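Local coordinates for protein putative methyltransferase (Porphyromonas gingivalis, PDB 3LL7) that is a putative methyltransferase that probably moves a methyl group from S-adenosylmethionine to a substrate not yet identified, at residues A[167-172]-A[187-192]; A[205-210]-A[242-247]; A[96-101]-A[117-122]; A[180-185]-A[211-216]. All coordinates share one frame; numbering follows the deposited sequence. Where two conformers were deposited one is given.

Contact 1 of 4, residues A[167-172]-A[187-192]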
loop_
_atom_site.group_PDB
_atom_site.type_symbol
_atom_site.label_atom_id
_atom_site.label_comp_id
_atom_site.label_asym_id
_atom_site.label_seq_id
_atom_site.Cartn_x
_atom_site.Cartn_y
_atom_site.Cartn_z
ATOM N N ILE A 167 16.426 -10.593 2.976
ATOM C CA ILE A 167 16.317 -9.790 4.180
ATOM C C ILE A 167 15.258 -8.715 3.924
ATOM O O ILE A 167 15.385 -7.903 2.990
ATOM C CB ILE A 167 17.675 -9.160 4.600
ATOM C CG1 ILE A 167 18.652 -10.263 5.039
ATOM C CG2 ILE A 167 17.487 -8.174 5.734
ATOM C CD1 ILE A 167 20.069 -9.802 5.258
ATOM N N TYR A 168 14.222 -8.731 4.755
ATOM C CA TYR A 168 13.102 -7.800 4.635
ATOM C C TYR A 168 13.161 -6.742 5.748
ATOM O O TYR A 168 13.457 -7.062 6.909
ATOM C CB TYR A 168 11.785 -8.582 4.672
ATOM C CG TYR A 168 10.572 -7.704 4.641
ATOM C CD1 TYR A 168 10.181 -7.056 3.465
ATOM C CD2 TYR A 168 9.828 -7.483 5.804
ATOM C CE1 TYR A 168 9.032 -6.224 3.456
ATOM C CE2 TYR A 168 8.724 -6.658 5.807
ATOM C CZ TYR A 168 8.338 -6.026 4.637
ATOM O OH TYR A 168 7.228 -5.222 4.655
ATOM N N VAL A 169 12.917 -5.484 5.383
ATOM C CA VAL A 169 12.925 -4.392 6.337
ATOM C C VAL A 169 11.786 -3.405 6.043
ATOM O O VAL A 169 11.532 -3.048 4.896
ATOM C CB VAL A 169 14.341 -3.712 6.394
ATOM C CG1 VAL A 169 14.760 -3.144 5.020
ATOM C CG2 VAL A 169 14.461 -2.683 7.544
ATOM N N ASP A 170 11.116 -2.970 7.097
ATOM C CA ASP A 170 10.036 -1.977 6.992
ATOM C C ASP A 170 10.356 -0.876 8.002
ATOM O O ASP A 170 9.923 -0.943 9.154
ATOM C CB ASP A 170 8.685 -2.682 7.271
ATOM C CG ASP A 170 7.498 -1.724 7.360
ATOM O OD1 ASP A 170 7.627 -0.544 6.972
ATOM O OD2 ASP A 170 6.424 -2.165 7.852
ATOM N N PRO A 171 11.141 0.138 7.574
ATOM C CA PRO A 171 11.638 1.135 8.527
ATOM C C PRO A 171 10.545 2.066 9.042
ATOM O O PRO A 171 9.482 2.191 8.421
ATOM C CB PRO A 171 12.698 1.921 7.730
ATOM C CG PRO A 171 12.522 1.552 6.308
ATOM C CD PRO A 171 11.822 0.222 6.266
ATOM N N ALA A 172 10.804 2.687 10.191
ATOM C CA ALA A 172 9.921 3.697 10.752
ATOM C C ALA A 172 10.487 5.092 10.454
ATOM O O ALA A 172 11.651 5.226 10.041
ATOM C CB ALA A 172 9.742 3.470 12.264
ATOM N N CYS A 187 14.856 7.276 7.432
ATOM C CA CYS A 187 14.529 5.872 7.713
ATOM C C CYS A 187 15.223 5.332 8.957
ATOM O O CYS A 187 16.428 5.514 9.145
ATOM C CB CYS A 187 14.825 4.981 6.506
ATOM S SG CYS A 187 13.586 5.141 5.196
ATOM N N GLU A 188 14.434 4.679 9.803
ATOM C CA GLU A 188 14.933 4.002 10.997
ATOM C C GLU A 188 14.492 2.530 10.951
ATOM O O GLU A 188 13.311 2.246 11.138
ATOM C CB GLU A 188 14.365 4.679 12.247
ATOM C CG GLU A 188 14.754 4.015 13.546
ATOM C CD GLU A 188 16.162 4.360 13.945
ATOM O OE1 GLU A 188 16.414 5.554 14.212
ATOM O OE2 GLU A 188 17.011 3.442 13.988
ATOM N N PRO A 189 15.437 1.592 10.730
ATOM C CA PRO A 189 16.902 1.757 10.635
ATOM C C PRO A 189 17.342 2.414 9.332
ATOM O O PRO A 189 16.600 2.370 8.342
ATOM C CB PRO A 189 17.407 0.317 10.654
ATOM C CG PRO A 189 16.267 -0.468 10.045
ATOM C CD PRO A 189 15.046 0.173 10.605
ATOM N N ASP A 190 18.544 2.997 9.333
ATOM C CA ASP A 190 19.098 3.650 8.143
ATOM C C ASP A 190 19.459 2.585 7.111
ATOM O O ASP A 190 20.227 1.670 7.397
ATOM C CB ASP A 190 20.317 4.507 8.521
ATOM C CG ASP A 190 20.822 5.384 7.370
ATOM O OD1 ASP A 190 20.243 5.380 6.264
ATOM O OD2 ASP A 190 21.836 6.075 7.575
ATOM N N LEU A 191 18.883 2.704 5.914
ATOM C CA LEU A 191 18.988 1.652 4.893
ATOM C C LEU A 191 20.346 1.559 4.207
ATOM O O LEU A 191 20.724 0.503 3.685
ATOM C CB LEU A 191 17.900 1.829 3.824
ATOM C CG LEU A 191 16.439 1.703 4.247
ATOM C CD1 LEU A 191 15.541 1.948 3.040
ATOM C CD2 LEU A 191 16.136 0.340 4.875
ATOM N N ILE A 192 21.070 2.670 4.188
ATOM C CA ILE A 192 22.353 2.706 3.503
ATOM C C ILE A 192 23.434 1.903 4.248
ATOM O O ILE A 192 24.023 1.000 3.653
ATOM C CB ILE A 192 22.747 4.151 3.098
ATOM C CG1 ILE A 192 21.743 4.647 2.040
ATOM C CG2 ILE A 192 24.160 4.189 2.545
ATOM C CD1 ILE A 192 21.552 6.164 1.964
#

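Contact 2 of 4, residues A[205-210]-A[242-247]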
loop_
_atom_site.group_PDB
_atom_site.type_symbol
_atom_site.label_atom_id
_atom_site.label_comp_id
_atom_site.label_asym_id
_atom_site.label_seq_id
_atom_site.Cartn_x
_atom_site.Cartn_y
_atom_site.Cartn_z
ATOM N N ILE A 205 17.872 -7.728 -0.545
ATOM C CA ILE A 205 17.136 -7.031 0.505
ATOM C C ILE A 205 15.869 -6.446 -0.115
ATOM O O ILE A 205 15.941 -5.820 -1.187
ATOM C CB ILE A 205 17.926 -5.867 1.113
ATOM C CG1 ILE A 205 19.141 -6.391 1.918
ATOM C CG2 ILE A 205 17.030 -5.025 2.031
ATOM C CD1 ILE A 205 20.111 -5.296 2.292
ATOM N N LEU A 206 14.745 -6.633 0.575
ATOM C CA LEU A 206 13.438 -6.071 0.145
ATOM C C LEU A 206 13.017 -5.079 1.228
ATOM O O LEU A 206 12.886 -5.471 2.400
ATOM C CB LEU A 206 12.392 -7.181 0.023
ATOM C CG LEU A 206 10.999 -6.765 -0.502
ATOM C CD1 LEU A 206 11.073 -6.205 -1.950
ATOM C CD2 LEU A 206 9.983 -7.907 -0.385
ATOM N N ALA A 207 12.885 -3.811 0.860
ATOM C CA ALA A 207 12.521 -2.759 1.800
ATOM C C ALA A 207 11.148 -2.230 1.447
ATOM O O ALA A 207 10.871 -1.934 0.273
ATOM C CB ALA A 207 13.532 -1.626 1.756
ATOM N N LYS A 208 10.293 -2.133 2.460
ATOM C CA LYS A 208 8.970 -1.552 2.284
ATOM C C LYS A 208 9.023 -0.130 2.768
ATOM O O LYS A 208 9.366 0.126 3.924
ATOM C CB LYS A 208 7.933 -2.316 3.110
ATOM C CG LYS A 208 6.549 -1.645 3.071
ATOM C CD LYS A 208 5.650 -2.342 4.100
ATOM C CE LYS A 208 4.802 -1.381 4.862
ATOM N NZ LYS A 208 4.046 -2.136 5.904
ATOM N N LEU A 209 8.665 0.802 1.890
ATOM C CA LEU A 209 8.802 2.223 2.180
ATOM C C LEU A 209 7.458 2.924 2.166
ATOM O O LEU A 209 6.517 2.474 1.507
ATOM C CB LEU A 209 9.731 2.877 1.163
ATOM C CG LEU A 209 11.139 2.305 1.019
ATOM C CD1 LEU A 209 11.834 2.967 -0.172
ATOM C CD2 LEU A 209 11.941 2.513 2.298
ATOM N N SER A 210 7.362 4.031 2.916
ATOM C CA SER A 210 6.143 4.843 2.925
ATOM C C SER A 210 5.764 5.372 1.541
ATOM O O SER A 210 6.637 5.781 0.793
ATOM C CB SER A 210 6.341 6.047 3.843
ATOM O OG SER A 210 5.267 6.953 3.666
ATOM N N VAL A 242 11.209 -1.797 -2.642
ATOM C CA VAL A 242 12.454 -1.715 -3.389
ATOM C C VAL A 242 13.235 -2.994 -3.149
ATOM O O VAL A 242 13.304 -3.461 -2.016
ATOM C CB VAL A 242 13.275 -0.525 -2.902
ATOM C CG1 VAL A 242 14.530 -0.427 -3.694
ATOM C CG2 VAL A 242 12.482 0.777 -3.042
ATOM N N ARG A 243 13.774 -3.592 -4.210
ATOM C CA ARG A 243 14.658 -4.739 -4.032
ATOM C C ARG A 243 16.072 -4.364 -4.412
ATOM O O ARG A 243 16.286 -3.765 -5.476
ATOM C CB ARG A 243 14.183 -5.931 -4.852
ATOM C CG ARG A 243 15.045 -7.207 -4.630
ATOM C CD ARG A 243 14.446 -8.392 -5.361
ATOM N NE ARG A 243 14.529 -8.241 -6.814
ATOM C CZ ARG A 243 15.624 -8.511 -7.531
ATOM N NH1 ARG A 243 15.612 -8.366 -8.858
ATOM N NH2 ARG A 243 16.742 -8.935 -6.936
HETATM N N MSE A 244 17.026 -4.695 -3.527
HETATM C CA MSE A 244 18.460 -4.458 -3.745
HETATM C C MSE A 244 19.212 -5.772 -3.755
HETATM O O MSE A 244 18.844 -6.708 -3.050
HETATM C CB MSE A 244 19.071 -3.592 -2.642
HETATM C CG MSE A 244 18.776 -2.133 -2.801
HETATM SE SE MSE A 244 18.847 -1.221 -1.111
HETATM C CE MSE A 244 17.241 -2.063 -0.427
ATOM N N SER A 245 20.273 -5.845 -4.551
ATOM C CA SER A 245 21.025 -7.069 -4.655
ATOM C C SER A 245 22.406 -6.765 -5.221
ATOM O O SER A 245 22.515 -6.077 -6.244
ATOM C CB SER A 245 20.273 -8.068 -5.543
ATOM O OG SER A 245 20.962 -9.308 -5.628
ATOM N N LEU A 246 23.442 -7.226 -4.514
ATOM C CA LEU A 246 24.852 -7.199 -5.002
ATOM C C LEU A 246 25.073 -8.299 -6.034
ATOM O O LEU A 246 26.102 -8.351 -6.727
ATOM C CB LEU A 246 25.817 -7.446 -3.844
ATOM C CG LEU A 246 26.260 -6.371 -2.845
ATOM C CD1 LEU A 246 27.268 -6.985 -1.863
ATOM C CD2 LEU A 246 26.882 -5.169 -3.517
ATOM N N ASN A 247 24.078 -9.170 -6.111
ATOM C CA ASN A 247 24.057 -10.389 -6.894
ATOM C C ASN A 247 23.977 -10.116 -8.378
ATOM O O ASN A 247 24.330 -10.956 -9.184
ATOM C CB ASN A 247 22.818 -11.196 -6.476
ATOM C CG ASN A 247 23.071 -12.689 -6.402
ATOM O OD1 ASN A 247 23.553 -13.298 -7.365
ATOM N ND2 ASN A 247 22.727 -13.296 -5.260
#

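Contact 3 of 4, residues A[96-101]-A[117-122]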
loop_
_atom_site.group_PDB
_atom_site.type_symbol
_atom_site.label_atom_id
_atom_site.label_comp_id
_atom_site.label_asym_id
_atom_site.label_seq_id
_atom_site.Cartn_x
_atom_site.Cartn_y
_atom_site.Cartn_z
ATOM N N LYS A 96 15.084 -19.073 2.554
ATOM C CA LYS A 96 15.303 -18.559 3.906
ATOM C C LYS A 96 15.072 -17.049 3.921
ATOM O O LYS A 96 15.519 -16.346 3.011
ATOM C CB LYS A 96 16.753 -18.806 4.358
ATOM C CG LYS A 96 17.174 -20.267 4.536
ATOM C CD LYS A 96 18.686 -20.387 4.776
ATOM C CE LYS A 96 19.491 -20.238 3.485
ATOM N NZ LYS A 96 20.910 -20.734 3.607
ATOM N N VAL A 97 14.389 -16.550 4.953
ATOM C CA VAL A 97 14.148 -15.109 5.106
ATOM C C VAL A 97 14.457 -14.579 6.517
ATOM O O VAL A 97 14.316 -15.283 7.499
ATOM C CB VAL A 97 12.678 -14.713 4.717
ATOM C CG1 VAL A 97 12.421 -14.964 3.215
ATOM C CG2 VAL A 97 11.675 -15.466 5.575
ATOM N N VAL A 98 14.893 -13.332 6.597
ATOM C CA VAL A 98 14.997 -12.631 7.868
ATOM C C VAL A 98 14.124 -11.380 7.748
ATOM O O VAL A 98 14.246 -10.649 6.775
ATOM C CB VAL A 98 16.466 -12.225 8.192
ATOM C CG1 VAL A 98 16.555 -11.378 9.475
ATOM C CG2 VAL A 98 17.341 -13.462 8.345
ATOM N N ASP A 99 13.248 -11.158 8.726
ATOM C CA ASP A 99 12.487 -9.915 8.847
ATOM C C ASP A 99 13.048 -9.102 10.019
ATOM O O ASP A 99 12.888 -9.495 11.178
ATOM C CB ASP A 99 11.018 -10.269 9.085
ATOM C CG ASP A 99 10.114 -9.056 9.186
ATOM O OD1 ASP A 99 10.576 -7.915 9.393
ATOM O OD2 ASP A 99 8.893 -9.269 9.038
ATOM N N LEU A 100 13.686 -7.976 9.703
ATOM C CA LEU A 100 14.461 -7.180 10.658
ATOM C C LEU A 100 13.624 -6.305 11.561
ATOM O O LEU A 100 14.113 -5.856 12.623
ATOM C CB LEU A 100 15.444 -6.270 9.926
ATOM C CG LEU A 100 16.540 -6.893 9.059
ATOM C CD1 LEU A 100 17.387 -5.761 8.488
ATOM C CD2 LEU A 100 17.428 -7.900 9.806
ATOM N N THR A 101 12.414 -5.982 11.129
ATOM C CA THR A 101 11.663 -4.918 11.770
ATOM C C THR A 101 10.409 -5.445 12.455
ATOM O O THR A 101 9.749 -4.717 13.202
ATOM C CB THR A 101 11.327 -3.789 10.768
ATOM O OG1 THR A 101 10.985 -4.357 9.493
ATOM C CG2 THR A 101 12.535 -2.860 10.597
ATOM N N GLN A 117 12.176 -21.405 5.926
ATOM C CA GLN A 117 12.817 -21.039 7.184
ATOM C C GLN A 117 12.854 -19.521 7.316
ATOM O O GLN A 117 13.118 -18.820 6.341
ATOM C CB GLN A 117 14.244 -21.596 7.253
ATOM C CG GLN A 117 14.384 -23.077 6.958
ATOM C CD GLN A 117 15.836 -23.490 6.864
ATOM O OE1 GLN A 117 16.379 -23.667 5.771
ATOM N NE2 GLN A 117 16.485 -23.601 8.009
ATOM N N GLY A 118 12.593 -19.016 8.521
ATOM C CA GLY A 118 12.628 -17.578 8.755
ATOM C C GLY A 118 13.065 -17.172 10.146
ATOM O O GLY A 118 12.882 -17.918 11.123
ATOM N N ILE A 119 13.681 -16.004 10.225
ATOM C CA ILE A 119 13.966 -15.352 11.502
ATOM C C ILE A 119 13.197 -14.038 11.531
ATOM O O ILE A 119 13.296 -13.226 10.615
ATOM C CB ILE A 119 15.501 -15.074 11.680
ATOM C CG1 ILE A 119 16.294 -16.387 11.615
ATOM C CG2 ILE A 119 15.766 -14.303 12.989
ATOM C CD1 ILE A 119 17.841 -16.234 11.737
ATOM N N TYR A 120 12.423 -13.846 12.593
ATOM C CA TYR A 120 11.643 -12.650 12.797
ATOM C C TYR A 120 12.338 -11.957 13.952
ATOM O O TYR A 120 12.701 -12.618 14.939
ATOM C CB TYR A 120 10.223 -13.078 13.190
ATOM C CG TYR A 120 9.398 -12.069 13.972
ATOM C CD1 TYR A 120 8.314 -11.443 13.382
ATOM C CD2 TYR A 120 9.662 -11.800 15.323
ATOM C CE1 TYR A 120 7.513 -10.528 14.099
ATOM C CE2 TYR A 120 8.870 -10.890 16.050
ATOM C CZ TYR A 120 7.793 -10.255 15.408
ATOM O OH TYR A 120 6.987 -9.371 16.099
ATOM N N ILE A 121 12.545 -10.655 13.836
ATOM C CA ILE A 121 13.216 -9.862 14.871
ATOM C C ILE A 121 12.383 -8.624 15.155
ATOM O O ILE A 121 12.000 -7.901 14.226
ATOM C CB ILE A 121 14.662 -9.419 14.423
ATOM C CG1 ILE A 121 15.492 -10.651 14.027
ATOM C CG2 ILE A 121 15.325 -8.617 15.555
ATOM C CD1 ILE A 121 16.942 -10.384 13.541
ATOM N N GLU A 122 12.071 -8.374 16.422
ATOM C CA GLU A 122 11.255 -7.222 16.795
ATOM C C GLU A 122 11.802 -6.568 18.051
ATOM O O GLU A 122 11.993 -7.243 19.074
ATOM C CB GLU A 122 9.803 -7.675 17.021
ATOM C CG GLU A 122 8.924 -6.730 17.843
ATOM C CD GLU A 122 8.731 -5.356 17.173
ATOM O OE1 GLU A 122 8.545 -5.272 15.935
ATOM O OE2 GLU A 122 8.799 -4.342 17.887
#

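Contact 4 of 4, residues A[180-185]-A[211-216]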
loop_
_atom_site.group_PDB
_atom_site.type_symbol
_atom_site.label_atom_id
_atom_site.label_comp_id
_atom_site.label_asym_id
_atom_site.label_seq_id
_atom_site.Cartn_x
_atom_site.Cartn_y
_atom_site.Cartn_z
ATOM N N ARG A 180 8.081 18.133 7.701
ATOM C CA ARG A 180 6.972 17.926 6.771
ATOM C C ARG A 180 7.194 16.717 5.857
ATOM O O ARG A 180 6.393 15.780 5.860
ATOM C CB ARG A 180 6.710 19.194 5.948
ATOM N N VAL A 181 8.289 16.741 5.094
ATOM C CA VAL A 181 8.616 15.692 4.122
ATOM C C VAL A 181 9.197 14.407 4.734
ATOM O O VAL A 181 9.869 14.439 5.771
ATOM C CB VAL A 181 9.562 16.242 3.055
ATOM N N TYR A 182 8.923 13.279 4.077
ATOM C CA TYR A 182 9.514 11.989 4.443
ATOM C C TYR A 182 10.603 11.619 3.428
ATOM O O TYR A 182 10.317 11.286 2.278
ATOM C CB TYR A 182 8.438 10.890 4.549
ATOM C CG TYR A 182 8.877 9.595 5.249
ATOM C CD1 TYR A 182 10.236 9.297 5.472
ATOM C CD2 TYR A 182 7.929 8.643 5.662
ATOM C CE1 TYR A 182 10.636 8.090 6.096
ATOM C CE2 TYR A 182 8.320 7.437 6.286
ATOM C CZ TYR A 182 9.671 7.172 6.496
ATOM O OH TYR A 182 10.058 5.996 7.107
ATOM N N ALA A 183 11.854 11.699 3.876
ATOM C CA ALA A 183 13.019 11.407 3.044
ATOM C C ALA A 183 13.675 10.087 3.434
ATOM O O ALA A 183 13.562 9.630 4.577
ATOM C CB ALA A 183 14.036 12.548 3.132
ATOM N N ILE A 184 14.368 9.489 2.466
ATOM C CA ILE A 184 15.145 8.266 2.660
ATOM C C ILE A 184 16.172 8.383 3.798
ATOM O O ILE A 184 16.514 7.384 4.438
ATOM C CB ILE A 184 15.854 7.871 1.332
ATOM C CG1 ILE A 184 16.064 6.354 1.238
ATOM C CG2 ILE A 184 17.150 8.688 1.141
ATOM C CD1 ILE A 184 14.755 5.562 0.993
ATOM N N ALA A 185 16.648 9.606 4.047
ATOM C CA ALA A 185 17.578 9.891 5.143
ATOM C C ALA A 185 16.926 9.712 6.516
ATOM O O ALA A 185 17.621 9.516 7.504
ATOM C CB ALA A 185 18.161 11.308 5.000
ATOM N N PRO A 211 4.455 5.411 1.215
ATOM C CA PRO A 211 4.042 6.083 -0.024
ATOM C C PRO A 211 4.374 7.600 -0.084
ATOM O O PRO A 211 4.195 8.211 -1.131
ATOM C CB PRO A 211 2.516 5.866 -0.076
ATOM C CG PRO A 211 2.163 5.001 1.006
ATOM C CD PRO A 211 3.295 4.959 2.009
HETATM N N MSE A 212 4.856 8.180 1.013
HETATM C CA MSE A 212 5.209 9.603 1.029
HETATM C C MSE A 212 6.642 9.872 0.565
HETATM O O MSE A 212 7.008 11.024 0.338
HETATM C CB MSE A 212 4.987 10.208 2.423
HETATM C CG MSE A 212 3.553 10.099 2.917
HETATM SE SE MSE A 212 2.301 10.985 1.723
HETATM C CE MSE A 212 2.593 12.841 2.268
ATOM N N ILE A 213 7.447 8.815 0.438
ATOM C CA ILE A 213 8.833 8.946 -0.031
ATOM C C ILE A 213 8.865 9.256 -1.510
ATOM O O ILE A 213 8.084 8.713 -2.281
ATOM C CB ILE A 213 9.675 7.659 0.229
ATOM C CG1 ILE A 213 9.481 7.166 1.657
ATOM C CG2 ILE A 213 11.181 7.918 0.000
ATOM C CD1 ILE A 213 10.317 7.884 2.663
ATOM N N ASP A 214 9.760 10.160 -1.890
ATOM C CA ASP A 214 9.964 10.511 -3.284
ATOM C C ASP A 214 10.653 9.348 -4.015
ATOM O O ASP A 214 11.676 8.834 -3.535
ATOM C CB ASP A 214 10.837 11.769 -3.338
ATOM C CG ASP A 214 10.938 12.348 -4.717
ATOM O OD1 ASP A 214 9.981 13.030 -5.136
ATOM O OD2 ASP A 214 11.984 12.142 -5.371
ATOM N N LEU A 215 10.107 8.939 -5.165
ATOM C CA LEU A 215 10.724 7.874 -5.972
ATOM C C LEU A 215 12.119 8.214 -6.413
ATOM O O LEU A 215 13.017 7.377 -6.306
ATOM C CB LEU A 215 9.906 7.532 -7.227
ATOM C CG LEU A 215 8.986 6.339 -7.157
ATOM C CD1 LEU A 215 7.738 6.777 -6.427
ATOM C CD2 LEU A 215 8.623 5.853 -8.555
ATOM N N TRP A 216 12.305 9.433 -6.920
ATOM C CA TRP A 216 13.589 9.814 -7.466
ATOM C C TRP A 216 14.611 9.923 -6.333
ATOM O O TRP A 216 15.725 9.418 -6.458
ATOM C CB TRP A 216 13.485 11.093 -8.321
ATOM C CG TRP A 216 14.715 11.379 -9.138
ATOM C CD1 TRP A 216 15.455 12.528 -9.121
ATOM C CD2 TRP A 216 15.362 10.503 -10.076
ATOM N NE1 TRP A 216 16.517 12.426 -9.990
ATOM C CE2 TRP A 216 16.485 11.193 -10.587
ATOM C CE3 TRP A 216 15.104 9.203 -10.533
ATOM C CZ2 TRP A 216 17.348 10.628 -11.533
ATOM C CZ3 TRP A 216 15.967 8.642 -11.475
ATOM C CH2 TRP A 216 17.071 9.355 -11.963
#

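Contact 1 of 4, residues A[167-172]-A[187-192]
A172 and E188 grip each other by two backbone hydrogen bonds, A172 N to E188 O at 2.7 Å and E188 N to A172 O at 2.8 Å, forming a single antiparallel hydrogen-bonded pair. Next to the pair, the ring of P171 forms the middle of an apolar cluster. Its CG meets C187 SG at 3.9 Å and, from another direction, L191 CD2 at 4.1 Å, the side chains of P171 and L191 crossing at about a right angle. V169 extends the cluster with both branches: CG1, set between the backbone N and the carbonyl carbon (chi1 60°), touches L191 CD2 at 3.7 Å, while CG2 meets P189 CG tip to tip at 3.8 Å. The peptide bond before P189 is cis, a sharp turn between the short strand 187-188 and the helix that starts at L191, with D190 as N-cap residue. Farther out, R174 ties down the returning chain through a salt bridge to E188 OE1 and a hydrogen bond to C187 O, and D170 OD2 forms a salt bridge with K208. The D-P-A sequence 170-172 at the end of this central strand probably corresponds to motif IV of class I, Rossmann-like methyltransferases, where the substrate side of the active site usually lies.

Contact 2 of 4, residues A[205-210]-A[242-247]
I205 and M244, a selenomethionine, form a hydrogen-bonded pair in an antiparallel ladder that also joins A207 with V242. In class I methyltransferase sheets the seventh strand runs antiparallel to the rest; strand 236-244, between 204-209 and 225-233, probably corresponds to it. Here the N-to-C directions of the two short strand segments make 157°. Four backbone bonds hold the ladder, among them M244 N to I205 O at 2.8 Å and A207 N to V242 O at 2.9 Å. Followed outward, the M244 side chain starts with CB 4.1 Å from I205 O. CG stands anti to the carbonyl carbon (chi1 -79°), and the chain packs on V225 of strand 225-233. It bends about CG-SE (chi3 -70°), placing CE over the partner strand, where this methyl meets I205 CG2 at 3.9 Å, I205 O at 4.0 Å and A207 CB at 4.3 Å. V242 continues this apolar face through CG2, which reaches L209 CD1 at 3.7 Å; helix 191-198 packs on it through L194 and L191. The other face carries L206 and R243, a non-hydrogen-bonded pair. The arginine leads away to salt bridges with E227 and E248, whereas L206 CD1 rests 3.5 Å from V242 O.

Contact 3 of 4, residues A[96-101]-A[117-122]
K96 and Q117 start a run of parallel pairs, their side chains side by side and pointing the same way, with K96 CG 3.7 Å from Q117 OE1. V97 then bonds through both its N and its O: the N gives a bond to Q117 O at 2.9 Å and the O receives one from I119 N at 2.9 Å. The same V97 O also draws a CA-H...O contact from G118 CA at 3.1 Å. V97 CG2, lodged between the backbone N and the carbonyl carbon, lies 3.9 Å from that G118 CA, a close passage over a residue without a side chain. V98 returns to the face of K96 and runs alongside I119, CG2 to CB 4.1 Å, while F162 of helix 156-162 packs on both. D99 N binds I119 O at 2.8 Å, and D99 O accepts from I121 N. The D99 carboxylate reaches forward along its own chain: OD1 accepts from T101 N on its anti side, an Asx turn, and also from G102 N. L100 leaves the strand and packs against helix 156-162. T101 O faces E122 OE1 at 3.0 Å, two acceptors that are not hydrogen-bonded; OE2 of that glutamate is held by N124 N. The strands are the two arms of a right-handed beta-alpha-beta unit through helix 106-112. With the D-L-T-G-G-L-G sequence starting at D99 and the acidic E122 ending the next strand, the arrangement fits the glycine-rich first motif and acidic second motif of Rossmann-like methyltransferases, probably the S-adenosylmethionine site.

Contact 4 of 4, residues A[180-185]-A[211-216]
The ring of Y182 carries the I213 side chain over one face, where the terminal methyl CD1 is placed in a CH-pi contact, offset toward the rim at Y182 CD1. The carbons are modelled closer than they can sit, so the exact approach is doubtful. Y182 CG stands anti to its backbone N (chi1 -166°). S210, the residue before segment 211-216, comes to the same side of the ring, its CB 3.4 Å from Y182 CE2. The other flat group, the W216 indole, turns to R280 in a cation-pi contact. At the base of the tyrosine its CB meets M212 CB at 4.1 Å; the rest of the M212 side chain bends away and was deposited in two conformers. I213 works with its other branch too: CG2 lies 4.3 Å from I184 N and 4.4 Å from I184 CD1, and the methyl that covers the ring is 4.1 Å from A183 C. One isoleucine is thereby spread over three consecutive residues of the loop. K303 NZ bonds to both P211 O and I213 O and so holds the backbone of 211-213. D214 is the N-cap residue of helix 215-221, its OD2 accepting from D217 N, while D214 N is buried here with no partner in the model. T218 of the same helix adds to the packing around I184 and I213, and D217 OD2 takes a weak hydrogen bond from I184 N. With no hydrogen bond between 180-185 and 211-216, the contact rests on apolar and CH-pi packing; the unmodelled residues 175-179 just before may mean a mobile loop.

How the contacts relate
Contacts 1, 2 and 3 lie in one sheet, with strand 166-173 between the strands of the other two. Contact 1 is centred 10 Å from contact 2 and 13 Å from contact 3. Probable hydrogen bonds run both ways: Y168 N to V98 O at 2.8 Å toward contact 3, and K208 N to V169 O at 2.9 Å toward contact 2. Contact 4 lies beyond the strand ends, Y182 OH being 3.4 Å from A172 O in packing with contact 1. Formic acid about 5 Å from the D99 side chain, and ethanediol about 5 Å from that of T101 and 6 Å from that of A172, probably from the crystallisation liquor, may mark a pocket.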